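Local coordinates for protein ORF12 (Lactococcus phage p2, PDB 3D8L) that probably acts as a chaperone for the tape measure protein and may help to keep it in solution during tail assembly, at residues 41-46 with 62-67; 47-52 with 81-86. The protein carries 1 engineered substitution. All coordinates share one frame; numbering follows the deposited sequence.

Contact 1: 41-46 with 62-67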
# COMPACT_ATOMS: atom_id res chain seq x y z
N MET A 41 -9.48 13.32 19.74
CA MET A 41 -8.79 12.22 19.08
C MET A 41 -9.53 10.89 19.19
O MET A 41 -9.63 10.15 18.23
CB MET A 41 -7.39 12.07 19.62
CG MET A 41 -6.42 13.10 19.12
SD MET A 41 -4.87 12.54 19.75
CE MET A 41 -4.19 14.03 20.45
N GLU A 42 -10.08 10.61 20.37
CA GLU A 42 -10.79 9.34 20.59
C GLU A 42 -12.15 9.35 19.87
O GLU A 42 -12.61 8.32 19.34
CB GLU A 42 -10.94 9.05 22.08
CG GLU A 42 -9.61 9.07 22.76
CD GLU A 42 -9.62 8.63 24.21
OE1 GLU A 42 -10.71 8.25 24.70
OE2 GLU A 42 -8.52 8.66 24.85
N PHE A 43 -12.77 10.52 19.81
CA PHE A 43 -14.02 10.66 19.06
C PHE A 43 -13.75 10.20 17.64
O PHE A 43 -14.45 9.33 17.15
CB PHE A 43 -14.49 12.10 19.08
CG PHE A 43 -15.85 12.34 18.53
CD1 PHE A 43 -16.90 12.68 19.40
CD2 PHE A 43 -16.08 12.34 17.17
CE1 PHE A 43 -18.21 13.01 18.92
CE2 PHE A 43 -17.38 12.66 16.65
CZ PHE A 43 -18.45 13.00 17.54
N VAL A 44 -12.70 10.75 17.02
CA VAL A 44 -12.42 10.42 15.62
C VAL A 44 -11.95 8.98 15.49
O VAL A 44 -12.48 8.26 14.68
CB VAL A 44 -11.40 11.35 15.00
CG1 VAL A 44 -11.17 10.95 13.58
CG2 VAL A 44 -11.88 12.80 15.10
N GLN A 45 -10.99 8.58 16.31
CA GLN A 45 -10.48 7.21 16.32
C GLN A 45 -11.61 6.17 16.29
O GLN A 45 -11.62 5.28 15.42
CB GLN A 45 -9.59 6.95 17.55
CG GLN A 45 -9.01 5.55 17.53
CD GLN A 45 -7.97 5.24 18.59
OE1 GLN A 45 -7.22 4.28 18.45
NE2 GLN A 45 -7.94 6.03 19.67
N TYR A 46 -12.54 6.28 17.22
CA TYR A 46 -13.56 5.22 17.38
C TYR A 46 -14.60 5.36 16.31
O TYR A 46 -15.08 4.35 15.80
CB TYR A 46 -14.25 5.24 18.75
CG TYR A 46 -15.14 4.05 19.05
CD1 TYR A 46 -14.77 2.76 18.69
CD2 TYR A 46 -16.33 4.20 19.73
CE1 TYR A 46 -15.59 1.67 18.99
CE2 TYR A 46 -17.16 3.12 20.00
CZ TYR A 46 -16.77 1.87 19.63
OH TYR A 46 -17.57 0.80 19.92
N SER A 62 -25.17 3.18 18.15
CA SER A 62 -25.39 2.97 19.56
C SER A 62 -24.07 2.60 20.26
O SER A 62 -23.86 2.98 21.41
CB SER A 62 -26.48 1.93 19.78
OG SER A 62 -25.99 0.66 19.47
N ASP A 63 -23.19 1.88 19.58
CA ASP A 63 -21.91 1.55 20.20
C ASP A 63 -21.18 2.85 20.52
O ASP A 63 -20.61 3.01 21.61
CB ASP A 63 -21.08 0.62 19.30
CG ASP A 63 -21.36 -0.87 19.58
OD1 ASP A 63 -22.37 -1.18 20.28
OD2 ASP A 63 -20.58 -1.74 19.11
N PHE A 64 -21.22 3.77 19.56
CA PHE A 64 -20.57 5.07 19.68
C PHE A 64 -21.30 5.89 20.74
O PHE A 64 -20.71 6.58 21.55
CB PHE A 64 -20.60 5.79 18.33
CG PHE A 64 -19.69 6.98 18.25
CD1 PHE A 64 -18.33 6.81 18.02
CD2 PHE A 64 -20.18 8.27 18.41
CE1 PHE A 64 -17.48 7.90 17.95
CE2 PHE A 64 -19.34 9.37 18.34
CZ PHE A 64 -17.99 9.20 18.10
N SER A 65 -22.61 5.82 20.73
CA SER A 65 -23.38 6.52 21.72
C SER A 65 -22.95 6.17 23.15
O SER A 65 -22.80 7.05 23.99
CB SER A 65 -24.84 6.20 21.51
OG SER A 65 -25.62 7.01 22.33
N ASP A 66 -22.73 4.88 23.40
CA ASP A 66 -22.24 4.41 24.71
C ASP A 66 -20.83 4.92 25.02
O ASP A 66 -20.49 5.23 26.16
CB ASP A 66 -22.17 2.88 24.77
CG ASP A 66 -23.51 2.22 24.64
OD1 ASP A 66 -24.57 2.88 24.69
OD2 ASP A 66 -23.48 0.99 24.51
N PHE A 67 -20.01 4.97 23.99
CA PHE A 67 -18.70 5.57 24.12
C PHE A 67 -18.82 7.01 24.55
O PHE A 67 -17.98 7.49 25.30
CB PHE A 67 -17.96 5.50 22.81
CG PHE A 67 -16.85 6.45 22.72
CD1 PHE A 67 -15.69 6.24 23.40
CD2 PHE A 67 -16.95 7.58 21.92
CE1 PHE A 67 -14.64 7.15 23.28
CE2 PHE A 67 -15.92 8.47 21.80
CZ PHE A 67 -14.78 8.27 22.48
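Segments 41-46 and 62-67 run nearly antiparallel, at 163°, with their axes 11.1 Å apart, and the aromatic rings of Phe43, Tyr46, Phe64 and Phe67 fill the gap between them. The two belong to helices 37-53 and 57-70, which are joined by a short connection and form an antiparallel helical hairpin in this small all-helical protein. Large flat side chains suit so wide a spacing, because rings anchored on both helices can meet in the middle. Phe64 meets Phe43 edge to face: its CZ stands over the centre of the Phe43 ring, 3.6 Å above the plane, and the two planes are 86° apart. With CG anti to the backbone N (chi1 -167°), the Phe64 side chain sets out beside its own carbonyl carbon, and the far rim of its ring meets helix 37-53 although its CB bond does not aim there. Phe43 starts away from the partner helix, yet its ring offers a face to Phe64 while also touching Phe11 and Thr15 of helix 7-15.

Tyr46 turns an edge toward the face of Phe67 in an offset edge-to-face pair, with ring centroids 5.5 Å apart. The side chains overlap while heading opposite ways, with Tyr46 CD2 3.7 Å from Phe67 CB. Phe73 meets both of these rings and extends the aromatic cluster. Farther along Phe67, its CZ reaches the aliphatic base of Glu42, CB, at 3.9 Å. A tyrosine suits the position of Tyr46 through its buried ring, which packs among the phenylalanines. The carboxylate of Asp63 is paired with Lys59, and the tyrosine hydroxyl lies beside the methylene instead, Tyr46 OH being 3.6 Å from Asp63 CB.

Contact 2: 47-52 with 81-86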
# COMPACT_ATOMS: atom_id res chain seq x y z
N GLY A 47 -14.92 6.62 15.99
CA GLY A 47 -15.85 6.95 14.90
C GLY A 47 -15.40 6.44 13.55
O GLY A 47 -16.18 5.86 12.80
N LEU A 48 -14.12 6.64 13.26
CA LEU A 48 -13.52 6.19 12.01
C LEU A 48 -13.46 4.65 12.03
O LEU A 48 -13.73 4.01 11.01
CB LEU A 48 -12.11 6.78 11.85
CG LEU A 48 -11.69 7.20 10.46
CD1 LEU A 48 -10.20 7.54 10.42
CD2 LEU A 48 -12.02 6.09 9.48
N TYR A 49 -13.12 4.08 13.18
CA TYR A 49 -13.05 2.63 13.28
C TYR A 49 -14.40 2.04 12.90
O TYR A 49 -14.50 1.13 12.08
CB TYR A 49 -12.70 2.17 14.69
CG TYR A 49 -12.83 0.68 14.85
CD1 TYR A 49 -11.88 -0.15 14.34
CD2 TYR A 49 -13.92 0.10 15.46
CE1 TYR A 49 -11.98 -1.50 14.44
CE2 TYR A 49 -14.03 -1.27 15.57
CZ TYR A 49 -13.05 -2.07 15.06
OH TYR A 49 -13.08 -3.46 15.15
N LEU A 50 -15.45 2.56 13.53
CA LEU A 50 -16.80 2.09 13.26
C LEU A 50 -17.15 2.33 11.78
O LEU A 50 -17.65 1.41 11.12
CB LEU A 50 -17.82 2.70 14.26
CG LEU A 50 -17.74 2.20 15.72
CD1 LEU A 50 -18.68 2.95 16.65
CD2 LEU A 50 -18.04 0.75 15.81
N ALA A 51 -16.84 3.51 11.24
CA ALA A 51 -17.13 3.79 9.82
C ALA A 51 -16.50 2.76 8.88
O ALA A 51 -17.12 2.32 7.90
CB ALA A 51 -16.69 5.19 9.43
N LEU A 52 -15.26 2.36 9.17
CA LEU A 52 -14.49 1.51 8.26
C LEU A 52 -14.82 0.06 8.44
O LEU A 52 -14.60 -0.73 7.52
CB LEU A 52 -12.98 1.69 8.46
CG LEU A 52 -12.35 2.98 7.97
CD1 LEU A 52 -11.03 3.14 8.63
CD2 LEU A 52 -12.17 2.96 6.47
N LYS A 81 -3.57 6.91 13.62
CA LYS A 81 -2.68 7.03 12.47
C LYS A 81 -3.11 6.02 11.43
O LYS A 81 -3.46 6.34 10.30
CB LYS A 81 -1.23 6.79 12.92
CG LYS A 81 -0.24 6.51 11.79
CD LYS A 81 1.23 6.66 12.24
CE LYS A 81 2.00 5.32 12.34
NZ LYS A 81 3.43 5.46 12.90
N GLU A 82 -3.12 4.78 11.87
CA GLU A 82 -3.45 3.64 11.05
C GLU A 82 -4.84 3.75 10.42
O GLU A 82 -5.02 3.41 9.25
CB GLU A 82 -3.38 2.44 11.98
CG GLU A 82 -3.51 1.08 11.34
CD GLU A 82 -3.41 -0.05 12.38
OE1 GLU A 82 -3.24 0.25 13.62
OE2 GLU A 82 -3.48 -1.24 11.95
N LEU A 83 -5.81 4.20 11.20
CA LEU A 83 -7.21 4.32 10.77
C LEU A 83 -7.39 5.44 9.73
O LEU A 83 -8.20 5.35 8.81
CB LEU A 83 -8.13 4.59 11.97
CG LEU A 83 -8.39 3.48 12.98
CD1 LEU A 83 -9.20 3.96 14.18
CD2 LEU A 83 -9.10 2.38 12.27
N VAL A 84 -6.66 6.53 9.90
CA VAL A 84 -6.82 7.63 8.96
C VAL A 84 -6.20 7.21 7.63
O VAL A 84 -6.79 7.45 6.59
CB VAL A 84 -6.21 8.95 9.49
CG1 VAL A 84 -6.36 10.02 8.48
CG2 VAL A 84 -6.87 9.36 10.79
N GLU A 85 -5.04 6.56 7.67
CA GLU A 85 -4.42 6.05 6.44
C GLU A 85 -5.36 5.17 5.64
O GLU A 85 -5.37 5.24 4.42
CB GLU A 85 -3.18 5.22 6.75
CG GLU A 85 -1.88 5.96 6.63
CD GLU A 85 -0.83 5.39 7.55
OE1 GLU A 85 -1.21 4.95 8.67
OE2 GLU A 85 0.37 5.38 7.19
N LEU A 86 -6.12 4.33 6.32
CA LEU A 86 -7.00 3.40 5.62
C LEU A 86 -8.01 4.21 4.86
O LEU A 86 -8.23 4.01 3.67
CB LEU A 86 -7.72 2.46 6.59
CG LEU A 86 -6.87 1.30 7.09
CD1 LEU A 86 -7.62 0.52 8.17
CD2 LEU A 86 -6.48 0.43 5.94
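Leu48 lays its CD1 methyl over the backbone of helix 80-88, 3.4 Å from Leu83 O, and the same methyl touches Val84 CG2 at 3.8 Å. It thus lodges between two consecutive residues of the partner helix, a place suited to the long apolar reach of a leucine. Leu83 in turn reaches toward the backbone of Tyr49: its CD1 lies 4.0 Å from Tyr49 CB, and its CD2 comes to the edge of the tyrosine ring, near the ring plane. One turn beyond Leu48, Leu52 CD1 packs on Leu86 CB at 3.9 Å. The same methyl is 3.6 Å from Leu83 O, so Leu48 and Leu52 both approach one carbonyl oxygen through aliphatic carbon. This is leucine-rich packing of two helices, their segment axes 9.7 Å apart and inclined at 43°, and it brings the C-terminal helix 80-88 onto helix 37-53 of the bundle. Glu85 and Glu82 form salt bridges with Lys81 and Lys89 of a second subunit, respectively, so helix 80-88 lies between helix 37-53 and that neighbour, while helix 37-53 also packs through Leu50 and Ala51 against helix 7-15.

From the N terminus the chain passes through helices 7-15 and 19-31 before helix 37-53, whose consecutive segments 41-46 and 47-52 serve the two contacts. Contact 1 closes the shorter loop, of 15 intervening residues, when helix 57-70 folds back; contact 2 closes a loop of 28 residues when helix 80-88 returns to the same helix. Because the segments alternate along the chain, the two loops cross. Their centres are 12 Å apart and they meet directly: Phe64 CB packs on Leu50 CD1 at 3.8 Å, and Phe64 CE1 lies 3.5 Å from Gly47 N. Helix 37-53 is therefore common to both contacts and joins helices 57-70 and 80-88.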